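PDB 6DX3: RNA-dependent RNA polymerase from Taggert virus, which carries a viral ovarian tumor (OTU) domain, a papain-like cysteine protease that probably acts as a deubiquitinase, cleaving ubiquitin from its conjugates. Local coordinates for residues Tyr16-Phe29 with Lys125-Met138. Residues are numbered along the deposited sequence; the frame is centred on the assembly and turned at random.
Sequences YYYSPVDLEVEDIF and KHCDYVVRYGEDPM
Strands 17-24 and 126-133 run antiparallel, the axes of 17-24 and 129-133 coming within 4.5 Å at 148° between their directions. Tyr17 with Arg132, Ser19 with Val130 and Leu23 with Cys127 are hydrogen-bonded pairs, each joined by two backbone bonds. Between Pro20 and Leu23 a beta bulge shifts the register by one, near the corner that strand 126-133 turns at Asp128; there Val21 N reaches Asp128 O from well above the carbonyl plane. Proline suits position 20, a non-hydrogen-bonded pair with Tyr129 that asks no N-H of it.

At one end Arg132, its CG anti to the backbone N (chi1 -175°), runs beside Tyr17 and bends at chi3, which lays NH2 over the centre of the phenol ring in a cation-pi contact, CZ 4.0 Å from the centroid. Arg132 NE also bonds Gly134 O, helping to fix the guanidinium, while Tyr17 OH donates to the syn lone pair of Glu135 OE2 (2.8 Å). Next to this pair, Tyr16 CB sits over the face of the Tyr133 ring, a CH-pi contact, and Tyr133 OH turns to Glu78.

Beyond the bulge, His126 NE2 donates to Asp22 OD1 (3.1 Å); OD1 lies close to the imidazole plane, while NE2 approaches from above the carboxylate plane. ND1 bonds Asp122, so both ring nitrogens are held. Buried Val25 puts CG1 against Cys127 SG (3.4 Å), whereas the partly exposed Lys125 forms a salt bridge through NZ with Glu26 OE1. Trp119 of strand 116-121 backs Cys127 and Val130. The pairing adds strand 17-24, and strand 10-11 beyond it, to the mixed sheet of the OTU fold, consistent with the N-terminal sheet extension of nairovirus vOTUs.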
loop_
_atom_site.group_PDB
_atom_site.type_symbol
_atom_site.label_atom_id
_atom_site.label_comp_id
_atom_site.label_asym_id
_atom_site.label_seq_id
_atom_site.Cartn_x
_atom_site.Cartn_y
_atom_site.Cartn_z
ATOM N N TYR A 16 4.478 -12.284 -0.236
ATOM C CA TYR A 16 4.638 -11.149 -1.136
ATOM C C TYR A 16 6.083 -11.104 -1.610
ATOM O O TYR A 16 6.924 -11.894 -1.176
ATOM C CB TYR A 16 4.225 -9.837 -0.458
ATOM C CG TYR A 16 4.922 -9.572 0.859
ATOM C CD1 TYR A 16 6.087 -8.819 0.911
ATOM C CD2 TYR A 16 4.410 -10.073 2.050
ATOM C CE1 TYR A 16 6.724 -8.573 2.114
ATOM C CE2 TYR A 16 5.039 -9.833 3.255
ATOM C CZ TYR A 16 6.195 -9.086 3.282
ATOM O OH TYR A 16 6.821 -8.848 4.484
ATOM N N TYR A 17 6.367 -10.167 -2.507
ATOM C CA TYR A 17 7.692 -10.019 -3.088
ATOM C C TYR A 17 8.460 -8.904 -2.393
ATOM O O TYR A 17 7.879 -7.929 -1.912
ATOM C CB TYR A 17 7.596 -9.725 -4.587
ATOM C CG TYR A 17 7.034 -10.870 -5.391
ATOM C CD1 TYR A 17 5.666 -10.985 -5.605
ATOM C CD2 TYR A 17 7.867 -11.839 -5.930
ATOM C CE1 TYR A 17 5.147 -12.032 -6.340
ATOM C CE2 TYR A 17 7.356 -12.890 -6.666
ATOM C CZ TYR A 17 5.997 -12.982 -6.868
ATOM O OH TYR A 17 5.489 -14.028 -7.600
ATOM N N TYR A 18 9.784 -9.060 -2.352
ATOM C CA TYR A 18 10.690 -8.093 -1.748
ATOM C C TYR A 18 11.876 -7.886 -2.676
ATOM O O TYR A 18 12.383 -8.844 -3.266
ATOM C CB TYR A 18 11.182 -8.569 -0.372
ATOM C CG TYR A 18 12.306 -7.742 0.230
ATOM C CD1 TYR A 18 12.032 -6.717 1.125
ATOM C CD2 TYR A 18 13.637 -8.002 -0.075
ATOM C CE1 TYR A 18 13.050 -5.967 1.687
ATOM C CE2 TYR A 18 14.663 -7.254 0.479
ATOM C CZ TYR A 18 14.362 -6.238 1.362
ATOM O OH TYR A 18 15.375 -5.491 1.924
ATOM N N SER A 19 12.329 -6.636 -2.786
ATOM C CA SER A 19 13.472 -6.331 -3.625
ATOM C C SER A 19 14.212 -5.110 -3.097
ATOM O O SER A 19 13.570 -4.085 -2.820
ATOM C CB SER A 19 13.039 -6.082 -5.071
ATOM O OG SER A 19 14.084 -5.480 -5.815
ATOM N N PRO A 20 15.530 -5.180 -2.938
ATOM C CA PRO A 20 16.296 -3.955 -2.701
ATOM C C PRO A 20 16.358 -3.117 -3.967
ATOM O O PRO A 20 16.378 -3.641 -5.084
ATOM C CB PRO A 20 17.682 -4.470 -2.301
ATOM C CG PRO A 20 17.785 -5.803 -2.976
ATOM C CD PRO A 20 16.387 -6.378 -2.952
ATOM N N VAL A 21 16.360 -1.797 -3.782
ATOM C CA VAL A 21 16.471 -0.842 -4.879
ATOM C C VAL A 21 17.366 0.308 -4.435
ATOM O O VAL A 21 17.746 0.420 -3.269
ATOM C CB VAL A 21 15.100 -0.296 -5.345
ATOM C CG1 VAL A 21 14.207 -1.414 -5.861
ATOM C CG2 VAL A 21 14.417 0.467 -4.223
ATOM N N ASP A 22 17.703 1.169 -5.396
ATOM C CA ASP A 22 18.465 2.401 -5.157
ATOM C C ASP A 22 17.877 3.440 -6.109
ATOM O O ASP A 22 18.340 3.588 -7.244
ATOM C CB ASP A 22 19.959 2.211 -5.381
ATOM C CG ASP A 22 20.728 3.525 -5.351
ATOM O OD1 ASP A 22 21.043 3.998 -4.238
ATOM O OD2 ASP A 22 21.015 4.076 -6.436
ATOM N N LEU A 23 16.853 4.156 -5.647
ATOM C CA LEU A 23 16.004 4.907 -6.558
ATOM C C LEU A 23 15.698 6.310 -6.053
ATOM O O LEU A 23 15.275 6.507 -4.911
ATOM C CB LEU A 23 14.694 4.130 -6.834
ATOM C CG LEU A 23 13.565 4.856 -7.561
ATOM C CD1 LEU A 23 12.998 3.992 -8.676
ATOM C CD2 LEU A 23 12.465 5.197 -6.570
ATOM N N GLU A 24 15.956 7.278 -6.926
ATOM C CA GLU A 24 15.434 8.633 -6.817
ATOM C C GLU A 24 13.964 8.560 -7.223
ATOM O O GLU A 24 13.657 8.344 -8.399
ATOM C CB GLU A 24 16.199 9.568 -7.756
ATOM C CG GLU A 24 17.709 9.816 -7.474
ATOM C CD GLU A 24 18.019 10.223 -6.050
ATOM O OE1 GLU A 24 18.251 9.333 -5.209
ATOM O OE2 GLU A 24 18.060 11.440 -5.773
ATOM N N VAL A 25 13.051 8.740 -6.263
ATOM C CA VAL A 25 11.630 8.544 -6.566
ATOM C C VAL A 25 11.181 9.469 -7.695
ATOM O O VAL A 25 10.408 9.062 -8.572
ATOM C CB VAL A 25 10.755 8.719 -5.308
ATOM C CG1 VAL A 25 10.984 7.590 -4.351
ATOM C CG2 VAL A 25 11.007 10.063 -4.658
ATOM N N GLU A 26 11.633 10.726 -7.686
ATOM C CA GLU A 26 11.103 11.701 -8.638
ATOM C C GLU A 26 11.651 11.519 -10.049
ATOM O O GLU A 26 11.129 12.142 -10.978
ATOM C CB GLU A 26 11.373 13.124 -8.145
ATOM C CG GLU A 26 10.730 13.435 -6.799
ATOM C CD GLU A 26 10.559 14.923 -6.575
ATOM O OE1 GLU A 26 11.574 15.651 -6.620
ATOM O OE2 GLU A 26 9.410 15.358 -6.353
ATOM N N ASP A 27 12.675 10.687 -10.239
ATOM C CA ASP A 27 13.061 10.319 -11.599
ATOM C C ASP A 27 11.990 9.460 -12.265
ATOM O O ASP A 27 11.881 9.445 -13.497
ATOM C CB ASP A 27 14.403 9.583 -11.592
ATOM C CG ASP A 27 15.532 10.433 -11.055
ATOM O OD1 ASP A 27 15.302 11.632 -10.763
ATOM O OD2 ASP A 27 16.655 9.901 -10.935
ATOM N N ILE A 28 11.183 8.759 -11.471
ATOM C CA ILE A 28 10.188 7.839 -11.996
ATOM C C ILE A 28 8.757 8.266 -11.666
ATOM O O ILE A 28 7.867 8.086 -12.504
ATOM C CB ILE A 28 10.466 6.406 -11.484
ATOM C CG1 ILE A 28 11.901 5.974 -11.831
ATOM C CG2 ILE A 28 9.443 5.424 -12.029
ATOM C CD1 ILE A 28 12.129 5.662 -13.301
ATOM N N PHE A 29 8.510 8.838 -10.489
ATOM C CA PHE A 29 7.162 9.161 -10.037
ATOM C C PHE A 29 7.022 10.648 -9.747
ATOM O O PHE A 29 8.000 11.394 -9.668
ATOM C CB PHE A 29 6.785 8.384 -8.767
ATOM C CG PHE A 29 6.890 6.898 -8.907
ATOM C CD1 PHE A 29 7.955 6.212 -8.347
ATOM C CD2 PHE A 29 5.909 6.182 -9.578
ATOM C CE1 PHE A 29 8.053 4.843 -8.466
ATOM C CE2 PHE A 29 6.001 4.809 -9.703
ATOM C CZ PHE A 29 7.073 4.141 -9.146
ATOM N N LYS A 125 13.333 11.479 -0.263
ATOM C CA LYS A 125 12.885 11.168 -1.621
ATOM C C LYS A 125 13.788 10.139 -2.300
ATOM O O LYS A 125 13.930 10.123 -3.527
ATOM C CB LYS A 125 12.764 12.445 -2.459
ATOM C CG LYS A 125 11.676 13.383 -1.939
ATOM C CD LYS A 125 12.073 14.849 -1.991
ATOM C CE LYS A 125 11.754 15.474 -3.343
ATOM N NZ LYS A 125 12.613 14.927 -4.433
ATOM N N HIS A 126 14.404 9.270 -1.500
ATOM C CA HIS A 126 15.184 8.140 -1.988
ATOM C C HIS A 126 14.694 6.877 -1.300
ATOM O O HIS A 126 14.367 6.903 -0.110
ATOM C CB HIS A 126 16.684 8.333 -1.729
ATOM C CG HIS A 126 17.509 7.119 -2.036
ATOM N ND1 HIS A 126 17.646 6.069 -1.153
ATOM C CD2 HIS A 126 18.234 6.787 -3.131
ATOM C CE1 HIS A 126 18.422 5.144 -1.688
ATOM N NE2 HIS A 126 18.792 5.555 -2.888
ATOM N N CYS A 127 14.651 5.775 -2.045
ATOM C CA CYS A 127 14.139 4.506 -1.545
ATOM C C CYS A 127 15.212 3.429 -1.652
ATOM O O CYS A 127 15.984 3.405 -2.616
ATOM C CB CYS A 127 12.880 4.076 -2.306
ATOM S SG CYS A 127 11.447 5.133 -2.000
ATOM N N ASP A 128 15.255 2.537 -0.656
ATOM C CA ASP A 128 16.259 1.480 -0.608
ATOM C C ASP A 128 15.687 0.072 -0.695
ATOM O O ASP A 128 16.461 -0.876 -0.871
ATOM C CB ASP A 128 17.113 1.599 0.669
ATOM C CG ASP A 128 16.299 1.423 1.940
ATOM O OD1 ASP A 128 15.107 1.797 1.948
ATOM O OD2 ASP A 128 16.853 0.912 2.936
ATOM N N TYR A 129 14.373 -0.101 -0.572
ATOM C CA TYR A 129 13.761 -1.398 -0.836
ATOM C C TYR A 129 12.292 -1.190 -1.172
ATOM O O TYR A 129 11.712 -0.137 -0.894
ATOM C CB TYR A 129 13.937 -2.373 0.341
ATOM C CG TYR A 129 12.990 -2.196 1.515
ATOM C CD1 TYR A 129 11.710 -2.741 1.493
ATOM C CD2 TYR A 129 13.396 -1.529 2.665
ATOM C CE1 TYR A 129 10.849 -2.595 2.563
ATOM C CE2 TYR A 129 12.543 -1.384 3.747
ATOM C CZ TYR A 129 11.269 -1.917 3.687
ATOM O OH TYR A 129 10.410 -1.778 4.753
ATOM N N VAL A 130 11.700 -2.215 -1.779
ATOM C CA VAL A 130 10.309 -2.183 -2.212
ATOM C C VAL A 130 9.705 -3.565 -1.994
ATOM O O VAL A 130 10.389 -4.583 -2.146
ATOM C CB VAL A 130 10.193 -1.742 -3.692
ATOM C CG1 VAL A 130 10.932 -2.712 -4.607
ATOM C CG2 VAL A 130 8.735 -1.601 -4.111
ATOM N N VAL A 131 8.433 -3.601 -1.603
ATOM C CA VAL A 131 7.690 -4.851 -1.504
ATOM C C VAL A 131 6.500 -4.775 -2.450
ATOM O O VAL A 131 5.933 -3.702 -2.685
ATOM C CB VAL A 131 7.231 -5.164 -0.061
ATOM C CG1 VAL A 131 8.428 -5.204 0.883
ATOM C CG2 VAL A 131 6.201 -4.158 0.411
ATOM N N ARG A 132 6.131 -5.926 -3.006
ATOM C CA ARG A 132 5.067 -6.002 -3.997
ATOM C C ARG A 132 4.044 -7.035 -3.558
ATOM O O ARG A 132 4.386 -8.204 -3.350
ATOM C CB ARG A 132 5.616 -6.356 -5.382
ATOM C CG ARG A 132 4.552 -6.339 -6.476
ATOM C CD ARG A 132 5.119 -6.769 -7.815
ATOM N NE ARG A 132 5.321 -8.211 -7.878
ATOM C CZ ARG A 132 6.186 -8.808 -8.690
ATOM N NH1 ARG A 132 6.931 -8.082 -9.513
ATOM N NH2 ARG A 132 6.305 -10.127 -8.680
ATOM N N TYR A 133 2.797 -6.599 -3.415
ATOM C CA TYR A 133 1.659 -7.489 -3.207
ATOM C C TYR A 133 0.971 -7.640 -4.560
ATOM O O TYR A 133 0.202 -6.772 -4.974
ATOM C CB TYR A 133 0.714 -6.929 -2.148
ATOM C CG TYR A 133 1.323 -6.883 -0.764
ATOM C CD1 TYR A 133 1.240 -7.976 0.088
ATOM C CD2 TYR A 133 1.981 -5.747 -0.312
ATOM C CE1 TYR A 133 1.794 -7.939 1.351
ATOM C CE2 TYR A 133 2.543 -5.702 0.950
ATOM C CZ TYR A 133 2.443 -6.800 1.779
ATOM O OH TYR A 133 2.997 -6.763 3.041
ATOM N N GLY A 134 1.262 -8.730 -5.253
ATOM C CA GLY A 134 0.752 -8.972 -6.587
ATOM C C GLY A 134 1.874 -9.236 -7.574
ATOM O O GLY A 134 3.053 -9.273 -7.227
ATOM N N GLU A 135 1.474 -9.410 -8.835
ATOM C CA GLU A 135 2.399 -9.767 -9.901
ATOM C C GLU A 135 2.511 -8.728 -11.007
ATOM O O GLU A 135 3.429 -8.828 -11.828
ATOM C CB GLU A 135 1.991 -11.105 -10.540
ATOM C CG GLU A 135 1.657 -12.201 -9.548
ATOM C CD GLU A 135 2.892 -12.805 -8.921
ATOM O OE1 GLU A 135 3.995 -12.595 -9.466
ATOM O OE2 GLU A 135 2.762 -13.491 -7.884
ATOM N N ASP A 136 1.619 -7.743 -11.056
ATOM C CA ASP A 136 1.542 -6.867 -12.213
ATOM C C ASP A 136 2.787 -5.988 -12.325
ATOM O O ASP A 136 3.451 -5.701 -11.323
ATOM C CB ASP A 136 0.296 -5.991 -12.136
ATOM C CG ASP A 136 -0.978 -6.771 -12.380
ATOM O OD1 ASP A 136 -0.911 -7.816 -13.059
ATOM O OD2 ASP A 136 -2.044 -6.337 -11.897
ATOM N N PRO A 137 3.133 -5.559 -13.539
ATOM C CA PRO A 137 4.234 -4.605 -13.698
ATOM C C PRO A 137 3.979 -3.317 -12.927
ATOM O O PRO A 137 2.855 -3.006 -12.524
ATOM C CB PRO A 137 4.269 -4.353 -15.209
ATOM C CG PRO A 137 3.688 -5.591 -15.805
ATOM C CD PRO A 137 2.639 -6.057 -14.836
ATOM N N MET A 138 5.060 -2.560 -12.733
ATOM C CA MET A 138 5.002 -1.361 -11.905
ATOM C C MET A 138 4.041 -0.324 -12.475
ATOM O O MET A 138 3.286 0.313 -11.729
ATOM C CB MET A 138 6.405 -0.774 -11.762
ATOM C CG MET A 138 6.497 0.476 -10.914
ATOM S SD MET A 138 8.127 1.231 -11.055
ATOM C CE MET A 138 8.127 1.730 -12.777
HETATM O O HOH W 1 13.582 11.991 -5.478
#